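Local coordinates for protein ALKF (Bacillus cereus, PDB 3ZBO) that is of unknown cellular function but is related to the HEAT-like repeat DNA glycosylases and has affinity for branched DNA structures, at residues A[72-76]-A[237-241]; A[185-189]-A[231-236]; A[19-25]-A[37-41]. All coordinates share one frame; numbering follows the deposited sequence. Where two conformers were deposited one is given.

Contact 1. Residues A[72-76]-A[237-241]; sequences YFAGI and KYVRC
The Tyr72 ring meets Arg240 at its edge and a water at one face. Arg240 O lies near the ring plane beside the hydroxyl. The water sits 3.6 Å above the ring, over its centre. The Arg240 guanidinium has Ile76 N over one face, offset toward the rim. The Tyr238 ring takes Arg240 CG and, more loosely, Tyr72 OH at its edge.

The direct polar link is a very short hydrogen bond. Tyr72 OH donates to Arg240 O at 2.5 Å, a distance doubtful in its exact value. Tyr72 CG stands anti to the backbone N (chi1 -171°), and this carries the hydroxyl from the helix across to the carboxyl-terminal chain. Two more waters donate to the same hydroxyl. One is bound by Arg240 NE and its bond to the hydroxyl is weak. The other, 2.8 Å from Tyr72 OH, also meets Tyr238 OH. The phenol oxygen thus donates once and accepts twice, once weakly.

The guanidinium turns toward the helix through a bend at chi3 (80°). NH2 comes within 3.3 Å of Gly75 O, but the angle is too poor for a hydrogen bond. A water bridges Arg240 NH1 and Gly75 O instead. The water over the Tyr72 ring joins Arg240 NH2 to Tyr72 O. NH2 is also bonded to Thr108 OG1, on helix 98-110. Gly75 has no side chain, and the guanidinium lies close to its backbone.

Ile76 and Arg240 run past each other in opposite directions, with Ile76 CG1 4.0 Å from Arg240 NE. Ile76 CD1 also packs on Cys241 CB at 4.0 Å. One direct bond and several water bridges dock the C-terminal tail on helix 68-77 of a mainly helical fold, consistent with the related HEAT-like repeat DNA glycosylases.

Contact 2. Residues A[185-189]-A[231-236]; sequences AISYV and RLGFKR
Ala185 O meets Leu232 CD1 at 3.7 Å. This buried carbonyl has no polar partner in the model.

Ile186 follows with a backbone bond. Its O accepts from Gly233 N at 2.7 Å, and the donor lies nearly in line with the C=O bond. CG1 stands anti to the carbonyl carbon (chi1 -64°), which leaves CG2 anti to the backbone N, 3.2 Å from Arg231 O. In one of two conformers of Arg236, NH1 touches the same methyl and forms a salt bridge with Glu226.

Ser187 grips the other chain at two oxygens. OG donates to Phe234 O at 2.6 Å, in the carbonyl plane. OG also accepts from a water. Ser187 O takes Lys235 NZ at 3.1 Å, after a bend at chi4 (-82°) of the lysine. That ammonium also bonds Leu142 O and Arg145 O and forms a salt bridge with Asp147, so it ties the end of helix 171-187 to residues 142-147.

Val189 closes the series. Its CG1 rests on Gly233 CA at 3.6 Å and on Leu232 CD1.

Such an end-of-helix bond to a turn N-H joins helix 171-187 to the type II beta turn from Arg231 to Phe234, which has glycine at its third position.

Contact 3. Residues A[19-25]-A[37-41]; sequences LGKERTK and VFGVA
One backbone hydrogen bond crosses the contact between Lys21 and Gly39. Lys21 N donates to Gly39 O at 2.9 Å, with an N-H...O angle of 159°. The donor lies above the carbonyl plane, 42° out of it. Lys21 is also the N-cap residue of helix 22-30. Gly20 CA adds a CA-H...O contact to the same oxygen at 3.4 Å. Water bridges the flank, donating to Leu19 O and accepting from Ala41 N. Asp69 accepts hydrogen bonds from the N-H groups of Phe38, Gly39 and Val40, OD2 from the first two and OD1 from the third.

Van der Waals contacts surround this link. Thr24 sets CB and CG2 against the Gly39 carbonyl, with CB 3.3 Å from O. Leu19 CB packs on Val40 CG1 at 3.9 Å. Gly39 comes close to the first turn of helix 22-30, with its CA 3.7 Å from Lys25 N.

Lys25 is the charged element. CG is anti to the backbone N (chi1 176°), and the extended chain lays CD and CE against Val37 O, with CE at 3.3 Å. The ammonium forms a salt bridge with Glu35 and a long one with Glu22 OE2.

The two acids would be expected to favour the charged form of Lys25, while its side chain and that of Thr24 support the backbone bond.

Overall arrangement
Contact 3 closes first along the chain. Contact 1 then opens on helix 68-77, and contact 2 is nested within the loop that contact 1 closes. Contacts 1 and 2 use adjoining pieces of the tail after helix 219-228, and their centres are 21 Å apart. The tail therefore runs from the end of helix 171-187 back to helix 68-77 and links late and early parts of the chain. Contact 3 is local and joins the start of helix 22-30 to the loop before helix 46-52. Its centre is 16 Å from that of contact 1 and 33 Å from that of contact 2. On its way the tail also touches helix 98-110 of this mainly helical, single-chain protein.

Contact 1. Residues A[72-76]-A[237-241]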
loop_
_atom_site.group_PDB
_atom_site.type_symbol
_atom_site.label_atom_id
_atom_site.label_comp_id
_atom_site.label_asym_id
_atom_site.label_seq_id
_atom_site.Cartn_x
_atom_site.Cartn_y
_atom_site.Cartn_z
ATOM N N TYR A 72 2.599 -11.188 -3.552
ATOM C CA TYR A 72 1.847 -10.207 -4.311
ATOM C C TYR A 72 0.668 -10.855 -4.999
ATOM O O TYR A 72 -0.461 -10.320 -4.926
ATOM C CB TYR A 72 2.851 -9.482 -5.284
ATOM C CG TYR A 72 2.123 -8.309 -5.908
ATOM C CD1 TYR A 72 1.297 -8.502 -7.018
ATOM C CD2 TYR A 72 2.340 -7.029 -5.481
ATOM C CE1 TYR A 72 0.639 -7.379 -7.557
ATOM C CE2 TYR A 72 1.636 -5.920 -5.987
ATOM C CZ TYR A 72 0.830 -6.109 -7.069
ATOM O OH TYR A 72 0.123 -5.008 -7.571
ATOM N N PHE A 73 0.887 -11.981 -5.656
ATOM C CA PHE A 73 -0.195 -12.591 -6.377
ATOM C C PHE A 73 -1.266 -13.106 -5.378
ATOM O O PHE A 73 -2.466 -13.030 -5.659
ATOM C CB PHE A 73 0.369 -13.765 -7.227
ATOM C CG PHE A 73 -0.633 -14.341 -8.130
ATOM C CD1 PHE A 73 -1.093 -13.594 -9.167
ATOM C CD2 PHE A 73 -1.149 -15.600 -7.900
ATOM C CE1 PHE A 73 -2.132 -14.086 -10.018
ATOM C CE2 PHE A 73 -2.158 -16.111 -8.795
ATOM C CZ PHE A 73 -2.618 -15.330 -9.817
ATOM N N ALA A 74 -0.843 -13.605 -4.204
ATOM C CA ALA A 74 -1.818 -14.053 -3.191
ATOM C C ALA A 74 -2.756 -12.891 -2.867
ATOM O O ALA A 74 -3.965 -13.052 -2.723
ATOM C CB ALA A 74 -1.076 -14.434 -1.964
ATOM N N GLY A 75 -2.203 -11.649 -2.751
ATOM C CA GLY A 75 -3.148 -10.518 -2.501
ATOM C C GLY A 75 -4.175 -10.351 -3.624
ATOM O O GLY A 75 -5.317 -10.025 -3.302
ATOM N N ILE A 76 -3.802 -10.522 -4.898
ATOM C CA ILE A 76 -4.733 -10.291 -5.983
ATOM C C ILE A 76 -5.815 -11.318 -5.937
ATOM O O ILE A 76 -7.000 -10.971 -6.270
ATOM C CB ILE A 76 -3.969 -10.366 -7.268
ATOM C CG1 ILE A 76 -3.098 -9.096 -7.432
ATOM C CG2 ILE A 76 -4.991 -10.511 -8.491
ATOM C CD1 ILE A 76 -2.010 -9.440 -8.367
ATOM N N LYS A 237 -9.039 3.936 -7.981
ATOM C CA LYS A 237 -8.845 2.578 -7.384
ATOM C C LYS A 237 -7.444 2.106 -7.676
ATOM O O LYS A 237 -7.003 2.124 -8.835
ATOM C CB LYS A 237 -9.819 1.551 -7.918
ATOM C CG LYS A 237 -9.806 0.315 -7.127
ATOM C CD LYS A 237 -10.936 -0.647 -7.586
ATOM C CE LYS A 237 -10.609 -2.017 -7.100
ATOM N NZ LYS A 237 -11.824 -2.803 -6.667
ATOM N N TYR A 238 -6.716 1.674 -6.627
ATOM C CA TYR A 238 -5.332 1.185 -6.860
ATOM C C TYR A 238 -5.316 0.092 -7.937
ATOM O O TYR A 238 -6.046 -0.869 -7.844
ATOM C CB TYR A 238 -4.764 0.694 -5.482
ATOM C CG TYR A 238 -3.339 0.323 -5.532
ATOM C CD1 TYR A 238 -2.974 -0.967 -6.010
ATOM C CD2 TYR A 238 -2.366 1.179 -5.106
ATOM C CE1 TYR A 238 -1.623 -1.394 -6.075
ATOM C CE2 TYR A 238 -0.984 0.789 -5.183
ATOM C CZ TYR A 238 -0.672 -0.514 -5.676
ATOM O OH TYR A 238 0.642 -0.897 -5.716
ATOM N N VAL A 239 -4.390 0.221 -8.912
ATOM C CA VAL A 239 -4.303 -0.782 -9.979
ATOM C C VAL A 239 -3.298 -1.843 -9.643
ATOM O O VAL A 239 -2.112 -1.560 -9.462
ATOM C CB VAL A 239 -3.934 -0.095 -11.348
ATOM C CG1 VAL A 239 -3.992 -1.103 -12.434
ATOM C CG2 VAL A 239 -4.956 1.046 -11.678
ATOM N N ARG A 240 -3.778 -3.068 -9.561
ATOM C CA ARG A 240 -2.905 -4.124 -8.972
ATOM C C ARG A 240 -2.096 -4.864 -9.995
ATOM O O ARG A 240 -1.081 -5.497 -9.654
ATOM C CB ARG A 240 -3.781 -5.071 -8.201
ATOM C CG ARG A 240 -4.541 -4.349 -7.048
ATOM C CD ARG A 240 -5.300 -5.329 -6.166
ATOM N NE ARG A 240 -4.372 -5.996 -5.177
ATOM C CZ ARG A 240 -4.825 -6.577 -4.088
ATOM N NH1 ARG A 240 -6.142 -6.693 -3.857
ATOM N NH2 ARG A 240 -3.942 -7.077 -3.269
ATOM N N CYS A 241 -2.615 -4.930 -11.225
ATOM C CA CYS A 241 -1.960 -5.859 -12.155
ATOM C C CYS A 241 -1.978 -5.205 -13.516
ATOM O O CYS A 241 -1.217 -4.173 -13.651
ATOM C CB CYS A 241 -2.241 -7.454 -11.794
ATOM S SG CYS A 241 -3.578 -8.473 -12.206
ATOM O OXT CYS A 241 -2.721 -5.608 -14.450
HETATM O O HOH W 1 -1.151 -7.747 -4.068
HETATM O O HOH W 2 -1.656 -5.009 -5.226
HETATM O O HOH W 3 1.431 -2.589 -7.433
HETATM O O HOH W 4 -7.530 -8.584 -2.234
#

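Contact 2. Residues A[185-189]-A[231-236]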
loop_
_atom_site.group_PDB
_atom_site.type_symbol
_atom_site.label_atom_id
_atom_site.label_comp_id
_atom_site.label_asym_id
_atom_site.label_seq_id
_atom_site.Cartn_x
_atom_site.Cartn_y
_atom_site.Cartn_z
ATOM N N ALA A 185 -5.278 15.582 -0.197
ATOM C CA ALA A 185 -5.408 16.871 -0.962
ATOM C C ALA A 185 -6.101 16.696 -2.275
ATOM O O ALA A 185 -6.757 17.674 -2.739
ATOM C CB ALA A 185 -4.031 17.438 -1.114
ATOM N N ILE A 186 -5.896 15.586 -2.954
ATOM C CA ILE A 186 -6.498 15.367 -4.253
ATOM C C ILE A 186 -7.790 14.610 -4.201
ATOM O O ILE A 186 -8.741 14.935 -4.953
ATOM C CB ILE A 186 -5.436 14.658 -5.150
ATOM C CG1 ILE A 186 -4.235 15.550 -5.376
ATOM C CG2 ILE A 186 -6.108 14.259 -6.498
ATOM C CD1 ILE A 186 -4.540 17.002 -5.873
ATOM N N SER A 187 -7.909 13.565 -3.379
ATOM C CA SER A 187 -9.064 12.686 -3.442
ATOM C C SER A 187 -10.112 12.886 -2.336
ATOM O O SER A 187 -11.121 12.208 -2.404
ATOM C CB SER A 187 -8.632 11.216 -3.448
ATOM O OG SER A 187 -7.805 10.944 -4.603
ATOM N N TYR A 188 -9.865 13.765 -1.392
ATOM C CA TYR A 188 -10.833 14.057 -0.317
ATOM C C TYR A 188 -11.073 15.537 -0.216
ATOM O O TYR A 188 -10.556 16.246 0.620
ATOM C CB TYR A 188 -10.254 13.482 1.008
ATOM C CG TYR A 188 -11.392 13.564 2.104
ATOM C CD1 TYR A 188 -12.486 12.766 2.016
ATOM C CD2 TYR A 188 -11.206 14.461 3.155
ATOM C CE1 TYR A 188 -13.502 12.874 3.072
ATOM C CE2 TYR A 188 -12.123 14.585 4.215
ATOM C CZ TYR A 188 -13.291 13.802 4.093
ATOM O OH TYR A 188 -14.217 13.949 5.099
ATOM N N VAL A 189 -11.917 16.007 -1.152
ATOM C CA VAL A 189 -12.096 17.460 -1.286
ATOM C C VAL A 189 -12.586 18.198 -0.061
ATOM O O VAL A 189 -12.273 19.399 0.078
ATOM C CB VAL A 189 -12.948 17.875 -2.505
ATOM C CG1 VAL A 189 -12.314 17.405 -3.775
ATOM C CG2 VAL A 189 -14.381 17.395 -2.420
ATOM N N ARG A 231 -6.803 17.259 -11.728
ATOM C CA ARG A 231 -7.296 16.082 -10.942
ATOM C C ARG A 231 -7.843 16.335 -9.574
ATOM O O ARG A 231 -8.077 15.362 -8.830
ATOM C CB ARG A 231 -6.142 15.114 -10.776
ATOM C CG ARG A 231 -5.727 14.433 -12.061
ATOM C CD ARG A 231 -6.624 13.336 -12.404
ATOM N NE ARG A 231 -6.196 12.548 -13.570
ATOM C CZ ARG A 231 -6.857 12.386 -14.732
ATOM N NH1 ARG A 231 -8.084 12.923 -14.978
ATOM N NH2 ARG A 231 -6.306 11.606 -15.667
ATOM N N LEU A 232 -8.067 17.529 -9.148
ATOM C CA LEU A 232 -8.799 17.738 -7.839
ATOM C C LEU A 232 -10.094 17.021 -7.794
ATOM O O LEU A 232 -10.956 17.172 -8.733
ATOM C CB LEU A 232 -9.089 19.217 -7.669
ATOM C CG LEU A 232 -9.819 19.623 -6.395
ATOM C CD1 LEU A 232 -8.982 19.265 -5.185
ATOM C CD2 LEU A 232 -9.937 21.146 -6.292
ATOM N N GLY A 233 -10.310 16.167 -6.754
ATOM C CA GLY A 233 -11.503 15.358 -6.616
ATOM C C GLY A 233 -11.396 13.950 -7.214
ATOM O O GLY A 233 -12.325 13.126 -7.055
ATOM N N PHE A 234 -10.364 13.649 -8.008
ATOM C CA PHE A 234 -10.227 12.441 -8.699
ATOM C C PHE A 234 -10.017 11.321 -7.697
ATOM O O PHE A 234 -9.157 11.468 -6.794
ATOM C CB PHE A 234 -8.915 12.523 -9.556
ATOM C CG PHE A 234 -8.729 11.412 -10.531
ATOM C CD1 PHE A 234 -9.437 11.368 -11.693
ATOM C CD2 PHE A 234 -7.781 10.399 -10.296
ATOM C CE1 PHE A 234 -9.240 10.339 -12.653
ATOM C CE2 PHE A 234 -7.572 9.358 -11.200
ATOM C CZ PHE A 234 -8.336 9.321 -12.411
ATOM N N LYS A 235 -10.735 10.252 -7.922
ATOM C CA LYS A 235 -10.443 9.049 -7.084
ATOM C C LYS A 235 -10.076 7.861 -7.968
ATOM O O LYS A 235 -10.802 7.575 -8.883
ATOM C CB LYS A 235 -11.669 8.704 -6.263
ATOM C CG LYS A 235 -12.028 9.649 -5.185
ATOM C CD LYS A 235 -13.365 9.271 -4.635
ATOM C CE LYS A 235 -13.691 10.165 -3.521
ATOM N NZ LYS A 235 -13.045 9.765 -2.156
ATOM N N ARG A 236 -8.886 7.344 -7.674
ATOM C CA ARG A 236 -8.236 6.253 -8.407
ATOM C C ARG A 236 -8.290 4.951 -7.567
ATOM O O ARG A 236 -7.628 4.895 -6.589
ATOM C CB ARG A 236 -6.764 6.637 -8.732
ATOM C CG ARG A 236 -5.914 7.168 -7.555
ATOM C CD ARG A 236 -5.610 8.650 -7.726
ATOM N NE ARG A 236 -4.477 8.879 -8.599
ATOM C CZ ARG A 236 -3.773 9.995 -8.579
ATOM N NH1 ARG A 236 -4.105 10.951 -7.713
ATOM N NH2 ARG A 236 -2.739 10.147 -9.399
HETATM O O HOH W 5 -4.951 10.958 -5.093
#

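Contact 3. Residues A[19-25]-A[37-41]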
loop_
_atom_site.group_PDB
_atom_site.type_symbol
_atom_site.label_atom_id
_atom_site.label_comp_id
_atom_site.label_asym_id
_atom_site.label_seq_id
_atom_site.Cartn_x
_atom_site.Cartn_y
_atom_site.Cartn_z
ATOM N N LEU A 19 7.475 -16.381 -15.474
ATOM C CA LEU A 19 7.311 -14.977 -15.797
ATOM C C LEU A 19 8.414 -14.092 -15.189
ATOM O O LEU A 19 8.528 -12.885 -15.561
ATOM C CB LEU A 19 5.951 -14.436 -15.344
ATOM C CG LEU A 19 4.730 -15.127 -15.997
ATOM C CD1 LEU A 19 3.407 -14.889 -15.211
ATOM C CD2 LEU A 19 4.615 -14.658 -17.477
ATOM N N GLY A 20 9.267 -14.610 -14.342
ATOM C CA GLY A 20 10.287 -13.771 -13.629
ATOM C C GLY A 20 11.310 -13.244 -14.655
ATOM O O GLY A 20 11.674 -13.973 -15.632
ATOM N N LYS A 21 11.737 -11.996 -14.490
ATOM C CA LYS A 21 12.795 -11.398 -15.365
ATOM C C LYS A 21 13.809 -10.767 -14.456
ATOM O O LYS A 21 13.398 -10.070 -13.483
ATOM C CB LYS A 21 12.196 -10.341 -16.292
ATOM C CG LYS A 21 11.262 -10.882 -17.357
ATOM C CD LYS A 21 12.064 -11.480 -18.539
ATOM C CE LYS A 21 11.129 -11.964 -19.675
ATOM N NZ LYS A 21 10.062 -10.952 -19.916
ATOM N N GLU A 22 15.104 -10.926 -14.799
ATOM C CA GLU A 22 16.227 -10.593 -13.919
ATOM C C GLU A 22 16.278 -9.101 -13.650
ATOM O O GLU A 22 16.678 -8.703 -12.521
ATOM C CB GLU A 22 17.596 -11.088 -14.453
ATOM C CG GLU A 22 18.630 -11.341 -13.315
ATOM C CD GLU A 22 18.327 -12.608 -12.501
ATOM O OE1 GLU A 22 17.705 -13.551 -13.066
ATOM O OE2 GLU A 22 18.705 -12.661 -11.295
ATOM N N ARG A 23 15.867 -8.307 -14.640
ATOM C CA ARG A 23 15.752 -6.841 -14.472
ATOM C C ARG A 23 14.776 -6.460 -13.372
ATOM O O ARG A 23 15.244 -5.752 -12.434
ATOM C CB ARG A 23 15.530 -5.962 -15.731
ATOM C CG ARG A 23 14.586 -6.400 -16.877
ATOM C CD ARG A 23 13.040 -6.104 -16.737
ATOM N NE ARG A 23 12.333 -5.911 -18.040
ATOM C CZ ARG A 23 12.434 -6.716 -19.116
ATOM N NH1 ARG A 23 13.266 -7.777 -19.131
ATOM N NH2 ARG A 23 11.721 -6.447 -20.208
ATOM N N THR A 24 13.498 -6.920 -13.500
ATOM C CA THR A 24 12.416 -6.685 -12.495
ATOM C C THR A 24 12.898 -7.206 -11.115
ATOM O O THR A 24 12.685 -6.550 -10.046
ATOM C CB THR A 24 11.053 -7.346 -12.896
ATOM O OG1 THR A 24 10.485 -6.710 -14.073
ATOM C CG2 THR A 24 10.083 -7.165 -11.825
ATOM N N LYS A 25 13.568 -8.357 -11.127
ATOM C CA LYS A 25 14.038 -8.934 -9.851
ATOM C C LYS A 25 15.078 -8.069 -9.128
ATOM O O LYS A 25 14.991 -7.801 -7.916
ATOM C CB LYS A 25 14.562 -10.346 -10.106
ATOM C CG LYS A 25 15.164 -11.050 -8.932
ATOM C CD LYS A 25 15.668 -12.410 -9.263
ATOM C CE LYS A 25 16.307 -13.052 -8.131
ATOM N NZ LYS A 25 16.655 -14.472 -8.398
ATOM N N VAL A 37 12.678 -14.792 -4.737
ATOM C CA VAL A 37 11.940 -13.771 -5.477
ATOM C C VAL A 37 12.192 -14.028 -6.935
ATOM O O VAL A 37 13.347 -14.354 -7.330
ATOM C CB VAL A 37 12.312 -12.326 -4.984
ATOM C CG1 VAL A 37 13.795 -12.077 -5.136
ATOM C CG2 VAL A 37 11.534 -11.284 -5.811
ATOM N N PHE A 38 11.145 -13.888 -7.747
ATOM C CA PHE A 38 11.315 -14.154 -9.138
ATOM C C PHE A 38 11.388 -12.884 -9.995
ATOM O O PHE A 38 12.043 -12.906 -11.081
ATOM C CB PHE A 38 10.157 -14.951 -9.710
ATOM C CG PHE A 38 9.883 -16.302 -9.060
ATOM C CD1 PHE A 38 10.898 -17.156 -8.642
ATOM C CD2 PHE A 38 8.554 -16.670 -8.856
ATOM C CE1 PHE A 38 10.597 -18.433 -8.092
ATOM C CE2 PHE A 38 8.234 -17.942 -8.274
ATOM C CZ PHE A 38 9.244 -18.784 -7.934
ATOM N N GLY A 39 10.718 -11.795 -9.580
ATOM C CA GLY A 39 10.776 -10.606 -10.412
ATOM C C GLY A 39 9.707 -10.642 -11.485
ATOM O O GLY A 39 9.961 -10.465 -12.723
ATOM N N VAL A 40 8.441 -10.689 -11.082
ATOM C CA VAL A 40 7.330 -10.729 -12.052
ATOM C C VAL A 40 6.666 -9.378 -12.222
ATOM O O VAL A 40 6.189 -8.801 -11.253
ATOM C CB VAL A 40 6.255 -11.772 -11.606
ATOM C CG1 VAL A 40 5.072 -11.815 -12.594
ATOM C CG2 VAL A 40 6.889 -13.159 -11.412
ATOM N N ALA A 41 6.637 -8.786 -13.439
ATOM C CA ALA A 41 5.951 -7.527 -13.602
ATOM C C ALA A 41 4.489 -7.779 -13.355
ATOM O O ALA A 41 3.926 -8.784 -13.828
ATOM C CB ALA A 41 6.111 -7.065 -15.020
HETATM O O HOH W 6 7.842 -10.227 -15.647
HETATM O O HOH W 7 14.916 -16.981 -7.051
#